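Local coordinates for ribose-phosphate pyrophosphokinase (Thermus thermophilus, PDB 7PN0), which catalyses the transfer of a diphosphate group from ATP to ribose 5-phosphate, giving phosphoribosyl diphosphate (PRPP), a precursor of nucleotides, at residues E241-A246 and P263-A268; E45-G50 and K77-A82; T85-Y90 and R122-T127. All blocks are in the same frame, centred on the assembly; numbering follows the deposited sequence.

Contact 1: residues E241-A246 and P263-A268; sequences EVYAAA and PVKEVA
Val242 O takes the backbone N-H of Lys265 almost head-on, at 2.9 Å and 168°, and so starts the parallel pairing of 241-246 with the segment that runs into strand 266-268. From there the bonds alternate: Ala244 gives its N to Glu266 O (3.1 Å) and offers its O to Ala268 N, and Ala246 N closes on Ala268 O. Ahead of the first direct bond a water accepts from Val242 N and donates to Pro263 O, bridging strand and loop where the backbones do not pair. Lys265 lays CB over one face of the Tyr243 ring, a CH-pi contact 3.8 Å from the centroid; its long aliphatic stem suits that place. Glu241 OE1 comes nearest the methylene CE of this lysine, at 3.6 Å, not its ammonium, while OE2 is bonded to Thr213. The buried carboxylate of Glu266 is satisfied by Tyr153, Arg157 and Arg282. Small Ala245 and Ala268 share the Tyr243 side of the sheet, their CB atoms 4.3 Å apart. The pair lies inside the mixed sheet, between strands 213-218 and 281-284: Phe154 of helix 147-157 packs on Tyr243 and Ala245, and helix 225-236 covers Val242 and Ala244 on the other face.

Contact 2: residues E45-G50 and K77-A82; sequences ESLREG and KGASAA. With SO4 (sulfate ion), chain E.
Arg48 brings the aliphatic part of its side chain and its guanidinium against Ser80. CG stands anti to the backbone N (chi1 -169°), and the guanidinium presents one face to Ser80 CB, 3.7 Å from NH1. Its edge serves a sulfate ion, probably from the crystallisation liquor: NE donates to O1 and NH2 to O3, each at 3.0 Å. NH2 also forms a salt bridge with Asp142 of a second subunit, whose Arg122 binds Ser80 OG. An alanine in place of Arg48 would probably leave that aspartate without this salt-bridge partner and open a gap over Ser80 CB. Ser46 OG both donates to sulfate O1 and accepts from Arg48 N, which makes an ST turn. Leu47 holds CG between its backbone N and carbonyl carbon (chi1 49°), a crowded position. Its chi2 (56°) then turns CD1 to 3.7 Å from Ala79 CB and 4.0 Å from Ala81 CB; the small alanines accommodate this branched tip. Glu49 N donates almost straight to Ser80 O at 2.8 Å, while its carboxylate reaches Arg83 of the second subunit. Ala82 N in turn bonds Gly50 O. A type II turn, Leu47 to Gly50, here docks on the Schellman motif that ends helix 62-78, with Ser80, at positive phi, as the C-prime residue.

Contact 3: residues T85-Y90 and R122-T127; sequences TAVIPY and RVLTMT. With SO4 (sulfate ion), chain F.
Thr125 turns OG1 anti to its backbone N (chi1 -172°), and the hydroxyl donates to Ile88 O at 2.7 Å; Thr85, with OG1 anti to its carbonyl carbon (chi1 -59°), sets its own hydroxyl against the stem of Arg122. The two strands belong to a beta-alpha-beta unit, strand 83-88, helix 107-118 and strand 122-126, and run parallel, 83-88 as the central strand of the five-stranded sheet of the N-terminal PRTase-like domain and 122-126 beside it. Backbone bonds alternate between them: Ala86 accepts from Leu124 N and donates to Arg122 O, and Ile88 N reaches Leu124 O at 2.9 Å and 166°. The next backbone donor in the parallel pattern, Met126 N, stays 4.1 Å from Ile88 O, and the threonine hydroxyl takes its place; Met126 N is buried with no hydrogen-bonding partner in the model.

The Thr85 side chain runs alongside that of Arg122 in the same direction, with OG1 3.3 Å from CD and near the plane of the guanidinium at its edge. The charged end belongs to other partners, Asp142 of the same chain and Ser80 of a neighbouring subunit, so this arginine leads from the sheet to a subunit interface. On the same face Val87 CG1 and Leu124 CD2 meet at 4.2 Å, and Ile294 of helix 287-299 packs on the leucine. Small Ala86 shares the other face with Val123 and Ile88, whose beta-branched side chains suit the extended backbone; Ile88 CD1 comes 4.3 Å from Val123 CG1. Met126 is also covered by helix 287-299, through Leu289 and Phe290. Beyond the strand, Thr127 OG1 donates to O2 of a second sulfate at 2.6 Å.

Along the chain contact 2 comes first, then contact 3, then contact 1. Contacts 2 and 3 belong to the N-terminal domain, their centres about 20 Å apart; contact 2 joins loops that lead into strands 51-55 and 83-88, and contact 3 pairs the latter with 122-126. Contact 1 lies in the other, mixed sheet: its centre is about 27 Å from that of contact 3, with nearest atoms about 7 Å apart, and about 45 Å from that of contact 2. Contacts 1 and 3 thus represent the two sheets of this two-domain PRTase-like fold. Contact 2 lies at subunit interfaces, and Arg122 of contact 3 reaches Ser80 of segment 77-82 in another copy, while no other chain touches contact 1.

Contact 1: residues E241-A246 and P263-A268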
loop_
_atom_site.group_PDB
_atom_site.type_symbol
_atom_site.label_atom_id
_atom_site.label_comp_id
_atom_site.label_asym_id
_atom_site.label_seq_id
_atom_site.Cartn_x
_atom_site.Cartn_y
_atom_site.Cartn_z
ATOM N N GLU A 241 22.109 1.034 51.742
ATOM C CA GLU A 241 21.404 2.136 51.067
ATOM C C GLU A 241 21.165 1.735 49.607
ATOM O O GLU A 241 21.868 0.820 49.133
ATOM C CB GLU A 241 22.260 3.401 51.080
ATOM C CG GLU A 241 23.576 3.231 50.319
ATOM C CD GLU A 241 24.522 4.388 50.518
ATOM O OE1 GLU A 241 24.098 5.323 51.220
ATOM O OE2 GLU A 241 25.658 4.355 49.981
ATOM N N VAL A 242 20.245 2.443 48.943
ATOM C CA VAL A 242 19.776 2.111 47.562
ATOM C C VAL A 242 19.745 3.403 46.741
ATOM O O VAL A 242 19.193 4.381 47.215
ATOM C CB VAL A 242 18.409 1.398 47.534
ATOM C CG1 VAL A 242 18.157 0.852 46.137
ATOM C CG2 VAL A 242 18.315 0.260 48.541
ATOM N N TYR A 243 20.400 3.384 45.580
ATOM C CA TYR A 243 20.322 4.419 44.523
ATOM C C TYR A 243 19.604 3.798 43.337
ATOM O O TYR A 243 19.922 2.652 43.032
ATOM C CB TYR A 243 21.707 4.874 44.079
ATOM C CG TYR A 243 22.373 5.766 45.092
ATOM C CD1 TYR A 243 22.958 5.247 46.242
ATOM C CD2 TYR A 243 22.421 7.137 44.894
ATOM C CE1 TYR A 243 23.544 6.084 47.188
ATOM C CE2 TYR A 243 23.050 7.974 45.804
ATOM C CZ TYR A 243 23.598 7.446 46.957
ATOM O OH TYR A 243 24.185 8.299 47.842
ATOM N N ALA A 244 18.655 4.508 42.746
ATOM C CA ALA A 244 17.839 3.974 41.632
ATOM C C ALA A 244 18.032 4.883 40.434
ATOM O O ALA A 244 18.167 6.107 40.636
ATOM C CB ALA A 244 16.409 3.925 42.005
ATOM N N ALA A 245 17.977 4.313 39.235
ATOM C CA ALA A 245 17.988 5.104 37.999
ATOM C C ALA A 245 17.087 4.434 36.974
ATOM O O ALA A 245 16.836 3.216 37.074
ATOM C CB ALA A 245 19.398 5.274 37.515
ATOM N N ALA A 246 16.608 5.222 36.031
ATOM C CA ALA A 246 15.804 4.735 34.896
ATOM C C ALA A 246 16.067 5.663 33.729
ATOM O O ALA A 246 16.530 6.815 33.977
ATOM C CB ALA A 246 14.329 4.702 35.243
ATOM N N PRO A 263 13.130 4.860 51.745
ATOM C CA PRO A 263 14.495 5.180 52.157
ATOM C C PRO A 263 15.468 5.347 50.983
ATOM O O PRO A 263 16.637 5.539 51.200
ATOM C CB PRO A 263 14.917 3.976 53.016
ATOM C CG PRO A 263 14.015 2.853 52.588
ATOM C CD PRO A 263 12.724 3.507 52.139
ATOM N N VAL A 264 14.989 5.227 49.748
ATOM C CA VAL A 264 15.891 5.357 48.562
ATOM C C VAL A 264 16.663 6.679 48.666
ATOM O O VAL A 264 16.049 7.711 48.930
ATOM C CB VAL A 264 15.114 5.240 47.232
ATOM C CG1 VAL A 264 14.152 6.393 47.017
ATOM C CG2 VAL A 264 16.051 5.052 46.057
ATOM N N LYS A 265 17.971 6.661 48.440
ATOM C CA LYS A 265 18.795 7.868 48.619
ATOM C C LYS A 265 18.477 8.871 47.534
ATOM O O LYS A 265 18.497 10.083 47.793
ATOM C CB LYS A 265 20.287 7.554 48.545
ATOM C CG LYS A 265 20.839 6.975 49.836
ATOM C CD LYS A 265 20.637 7.924 51.008
ATOM C CE LYS A 265 21.357 7.480 52.260
ATOM N NZ LYS A 265 21.380 8.584 53.243
ATOM N N GLU A 266 18.372 8.375 46.307
ATOM C CA GLU A 266 18.235 9.273 45.155
ATOM C C GLU A 266 17.641 8.476 44.009
ATOM O O GLU A 266 17.904 7.251 43.933
ATOM C CB GLU A 266 19.600 9.821 44.783
ATOM C CG GLU A 266 19.555 10.967 43.826
ATOM C CD GLU A 266 20.884 11.710 43.803
ATOM O OE1 GLU A 266 21.706 11.408 42.964
ATOM O OE2 GLU A 266 21.076 12.569 44.666
ATOM N N VAL A 267 16.934 9.177 43.141
ATOM C CA VAL A 267 16.317 8.566 41.934
ATOM C C VAL A 267 16.679 9.469 40.763
ATOM O O VAL A 267 16.293 10.656 40.784
ATOM C CB VAL A 267 14.803 8.409 42.109
ATOM C CG1 VAL A 267 14.182 7.743 40.881
ATOM C CG2 VAL A 267 14.484 7.626 43.385
ATOM N N ALA A 268 17.409 8.918 39.811
ATOM C CA ALA A 268 17.874 9.641 38.615
ATOM C C ALA A 268 17.118 9.088 37.408
ATOM O O ALA A 268 16.931 7.859 37.328
ATOM C CB ALA A 268 19.360 9.484 38.454
HETATM O O HOH W 1 18.671 3.947 51.011
#

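Contact 2: residues E45-G50 and K77-A82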
loop_
_atom_site.group_PDB
_atom_site.type_symbol
_atom_site.label_atom_id
_atom_site.label_comp_id
_atom_site.label_asym_id
_atom_site.label_seq_id
_atom_site.Cartn_x
_atom_site.Cartn_y
_atom_site.Cartn_z
ATOM N N GLU A 45 6.944 28.987 9.045
ATOM C CA GLU A 45 7.853 29.251 7.899
ATOM C C GLU A 45 8.028 27.997 7.044
ATOM O O GLU A 45 7.682 26.895 7.484
ATOM C CB GLU A 45 9.204 29.762 8.388
ATOM C CG GLU A 45 9.136 31.119 9.123
ATOM C CD GLU A 45 8.684 32.366 8.363
ATOM O OE1 GLU A 45 8.284 33.349 9.054
ATOM O OE2 GLU A 45 8.707 32.386 7.096
ATOM N N SER A 46 8.562 28.187 5.840
ATOM C CA SER A 46 8.762 27.074 4.867
ATOM C C SER A 46 9.685 26.035 5.486
ATOM O O SER A 46 10.623 26.416 6.153
ATOM C CB SER A 46 9.288 27.587 3.567
ATOM O OG SER A 46 9.538 26.516 2.715
ATOM N N LEU A 47 9.372 24.747 5.315
ATOM C CA LEU A 47 10.341 23.656 5.605
ATOM C C LEU A 47 10.541 22.823 4.340
ATOM O O LEU A 47 10.952 21.662 4.439
ATOM C CB LEU A 47 9.844 22.874 6.823
ATOM C CG LEU A 47 8.378 22.454 6.767
ATOM C CD1 LEU A 47 8.140 21.660 5.507
ATOM C CD2 LEU A 47 7.961 21.635 8.000
ATOM N N ARG A 48 10.217 23.407 3.174
ATOM C CA ARG A 48 10.291 22.747 1.853
ATOM C C ARG A 48 11.688 22.162 1.628
ATOM O O ARG A 48 12.682 22.889 1.826
ATOM C CB ARG A 48 9.943 23.747 0.750
ATOM C CG ARG A 48 9.744 23.100 -0.609
ATOM C CD ARG A 48 9.255 24.087 -1.639
ATOM N NE ARG A 48 7.878 24.509 -1.373
ATOM C CZ ARG A 48 6.811 23.980 -1.931
ATOM N NH1 ARG A 48 6.926 22.953 -2.760
ATOM N NH2 ARG A 48 5.629 24.487 -1.659
ATOM N N GLU A 49 11.751 20.881 1.248
ATOM C CA GLU A 49 12.980 20.090 0.972
ATOM C C GLU A 49 13.864 20.062 2.216
ATOM O O GLU A 49 15.073 19.738 2.090
ATOM C CB GLU A 49 13.702 20.523 -0.305
ATOM C CG GLU A 49 12.789 20.568 -1.506
ATOM C CD GLU A 49 12.084 19.259 -1.866
ATOM O OE1 GLU A 49 10.812 19.269 -2.152
ATOM O OE2 GLU A 49 12.737 18.214 -1.688
ATOM N N GLY A 50 13.237 20.220 3.385
ATOM C CA GLY A 50 13.940 20.146 4.681
ATOM C C GLY A 50 14.083 18.720 5.154
ATOM O O GLY A 50 13.278 17.870 4.742
ATOM N N LYS A 77 4.863 16.678 5.711
ATOM C CA LYS A 77 4.880 16.050 4.360
ATOM C C LYS A 77 4.063 16.927 3.405
ATOM O O LYS A 77 4.517 17.123 2.246
ATOM C CB LYS A 77 4.423 14.586 4.434
ATOM C CG LYS A 77 5.507 13.665 4.947
ATOM C CD LYS A 77 6.679 13.661 3.985
ATOM C CE LYS A 77 7.642 12.544 4.234
ATOM N NZ LYS A 77 7.018 11.227 3.952
ATOM N N GLY A 78 2.922 17.439 3.870
ATOM C CA GLY A 78 1.999 18.279 3.076
ATOM C C GLY A 78 2.648 19.607 2.671
ATOM O O GLY A 78 2.227 20.213 1.648
ATOM N N ALA A 79 3.624 20.072 3.465
ATOM C CA ALA A 79 4.378 21.310 3.219
ATOM C C ALA A 79 5.688 20.960 2.510
ATOM O O ALA A 79 6.584 21.759 2.544
ATOM C CB ALA A 79 4.608 22.024 4.537
ATOM N N SER A 80 5.820 19.734 1.971
ATOM C CA SER A 80 6.905 19.376 1.021
ATOM C C SER A 80 8.279 19.305 1.707
ATOM O O SER A 80 9.282 19.537 1.057
ATOM C CB SER A 80 6.932 20.315 -0.181
ATOM O OG SER A 80 5.691 20.275 -0.879
ATOM N N ALA A 81 8.327 18.869 2.957
ATOM C CA ALA A 81 9.551 18.361 3.591
ATOM C C ALA A 81 10.179 17.265 2.714
ATOM O O ALA A 81 9.442 16.493 2.143
ATOM C CB ALA A 81 9.240 17.838 4.952
ATOM N N ALA A 82 11.506 17.172 2.667
ATOM C CA ALA A 82 12.224 16.097 1.928
ATOM C C ALA A 82 12.104 14.813 2.735
ATOM O O ALA A 82 11.979 13.731 2.152
ATOM C CB ALA A 82 13.669 16.442 1.718
HETATM S S SO4 E . 6.330 26.970 1.121
HETATM O O1 SO4 E . 7.579 26.377 0.931
HETATM O O2 SO4 E . 6.488 28.318 1.610
HETATM O O3 SO4 E . 5.612 27.038 -0.118
HETATM O O4 SO4 E . 5.574 26.224 2.109
HETATM O O HOH W 2 7.085 24.318 3.552
#

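Contact 3: residues T85-Y90 and R122-T127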
loop_
_atom_site.group_PDB
_atom_site.type_symbol
_atom_site.label_atom_id
_atom_site.label_comp_id
_atom_site.label_asym_id
_atom_site.label_seq_id
_atom_site.Cartn_x
_atom_site.Cartn_y
_atom_site.Cartn_z
ATOM N N THR A 85 11.366 12.804 10.275
ATOM C CA THR A 85 11.690 11.866 11.365
ATOM C C THR A 85 10.834 12.203 12.582
ATOM O O THR A 85 10.872 13.400 13.045
ATOM C CB THR A 85 13.178 11.936 11.708
ATOM O OG1 THR A 85 13.951 11.618 10.539
ATOM C CG2 THR A 85 13.513 11.054 12.892
ATOM N N ALA A 86 10.166 11.195 13.134
ATOM C CA ALA A 86 9.497 11.275 14.441
ATOM C C ALA A 86 10.583 11.042 15.488
ATOM O O ALA A 86 11.051 9.924 15.629
ATOM C CB ALA A 86 8.377 10.290 14.605
ATOM N N VAL A 87 10.930 12.087 16.218
ATOM C CA VAL A 87 11.818 11.966 17.399
ATOM C C VAL A 87 10.919 11.772 18.615
ATOM O O VAL A 87 10.231 12.701 19.027
ATOM C CB VAL A 87 12.770 13.155 17.540
ATOM C CG1 VAL A 87 13.675 12.935 18.724
ATOM C CG2 VAL A 87 13.570 13.360 16.257
ATOM N N ILE A 88 10.921 10.568 19.142
ATOM C CA ILE A 88 9.993 10.134 20.215
ATOM C C ILE A 88 10.889 9.679 21.342
ATOM O O ILE A 88 11.212 8.498 21.447
ATOM C CB ILE A 88 9.055 8.994 19.757
ATOM C CG1 ILE A 88 8.305 9.388 18.486
ATOM C CG2 ILE A 88 8.132 8.618 20.897
ATOM C CD1 ILE A 88 7.461 8.255 17.915
ATOM N N PRO A 89 11.313 10.599 22.225
ATOM C CA PRO A 89 12.268 10.231 23.272
ATOM C C PRO A 89 11.689 9.189 24.229
ATOM O O PRO A 89 12.415 8.265 24.565
ATOM C CB PRO A 89 12.597 11.558 23.967
ATOM C CG PRO A 89 12.258 12.582 22.953
ATOM C CD PRO A 89 11.055 12.049 22.182
ATOM N N TYR A 90 10.405 9.282 24.567
ATOM C CA TYR A 90 9.716 8.263 25.386
ATOM C C TYR A 90 8.471 7.764 24.648
ATOM O O TYR A 90 7.537 8.508 24.512
ATOM C CB TYR A 90 9.317 8.780 26.754
ATOM C CG TYR A 90 8.497 7.816 27.587
ATOM C CD1 TYR A 90 8.878 6.492 27.746
ATOM C CD2 TYR A 90 7.299 8.210 28.166
ATOM C CE1 TYR A 90 8.096 5.591 28.469
ATOM C CE2 TYR A 90 6.511 7.334 28.903
ATOM C CZ TYR A 90 6.908 6.015 29.043
ATOM O OH TYR A 90 6.165 5.158 29.800
ATOM N N ARG A 122 11.000 7.863 9.356
ATOM C CA ARG A 122 12.013 7.342 10.283
ATOM C C ARG A 122 11.547 7.653 11.686
ATOM O O ARG A 122 10.764 8.590 11.893
ATOM C CB ARG A 122 13.414 7.995 10.225
ATOM C CG ARG A 122 14.012 8.310 8.874
ATOM C CD ARG A 122 15.365 8.975 9.063
ATOM N NE ARG A 122 16.245 8.120 9.841
ATOM C CZ ARG A 122 16.821 7.004 9.376
ATOM N NH1 ARG A 122 17.577 6.293 10.173
ATOM N NH2 ARG A 122 16.699 6.632 8.105
ATOM N N VAL A 123 12.115 6.937 12.642
ATOM C CA VAL A 123 11.872 7.191 14.081
ATOM C C VAL A 123 13.250 7.235 14.733
ATOM O O VAL A 123 14.123 6.473 14.321
ATOM C CB VAL A 123 10.974 6.129 14.751
ATOM C CG1 VAL A 123 10.896 6.285 16.240
ATOM C CG2 VAL A 123 9.582 6.164 14.188
ATOM N N LEU A 124 13.379 8.093 15.722
ATOM C CA LEU A 124 14.545 8.196 16.641
ATOM C C LEU A 124 13.986 8.113 18.051
ATOM O O LEU A 124 13.133 8.946 18.360
ATOM C CB LEU A 124 15.299 9.520 16.418
ATOM C CG LEU A 124 16.453 9.788 17.395
ATOM C CD1 LEU A 124 17.460 8.660 17.338
ATOM C CD2 LEU A 124 17.080 11.162 17.127
ATOM N N THR A 125 14.422 7.128 18.841
ATOM C CA THR A 125 13.819 6.896 20.165
ATOM C C THR A 125 14.905 6.422 21.115
ATOM O O THR A 125 16.003 6.136 20.674
ATOM C CB THR A 125 12.592 5.976 20.065
ATOM O OG1 THR A 125 11.912 5.906 21.312
ATOM C CG2 THR A 125 12.903 4.563 19.631
ATOM N N MET A 126 14.539 6.221 22.369
ATOM C CA MET A 126 15.521 5.789 23.391
ATOM C C MET A 126 14.835 4.793 24.315
ATOM O O MET A 126 13.678 4.998 24.655
ATOM C CB MET A 126 16.081 6.969 24.178
ATOM C CG MET A 126 16.967 6.563 25.348
ATOM S SD MET A 126 17.693 8.035 26.168
ATOM C CE MET A 126 19.065 8.375 25.082
ATOM N N THR A 127 15.563 3.775 24.716
ATOM C CA THR A 127 15.098 2.787 25.713
ATOM C C THR A 127 13.636 2.385 25.445
ATOM O O THR A 127 12.741 2.613 26.315
ATOM C CB THR A 127 15.338 3.292 27.139
ATOM O OG1 THR A 127 16.684 3.764 27.278
ATOM C CG2 THR A 127 15.058 2.196 28.146
HETATM S S SO4 F . 18.731 0.656 27.071
HETATM O O1 SO4 F . 19.792 0.293 26.166
HETATM O O2 SO4 F . 18.711 2.100 27.173
HETATM O O3 SO4 F . 18.977 0.079 28.415
HETATM O O4 SO4 F . 17.479 0.214 26.557
#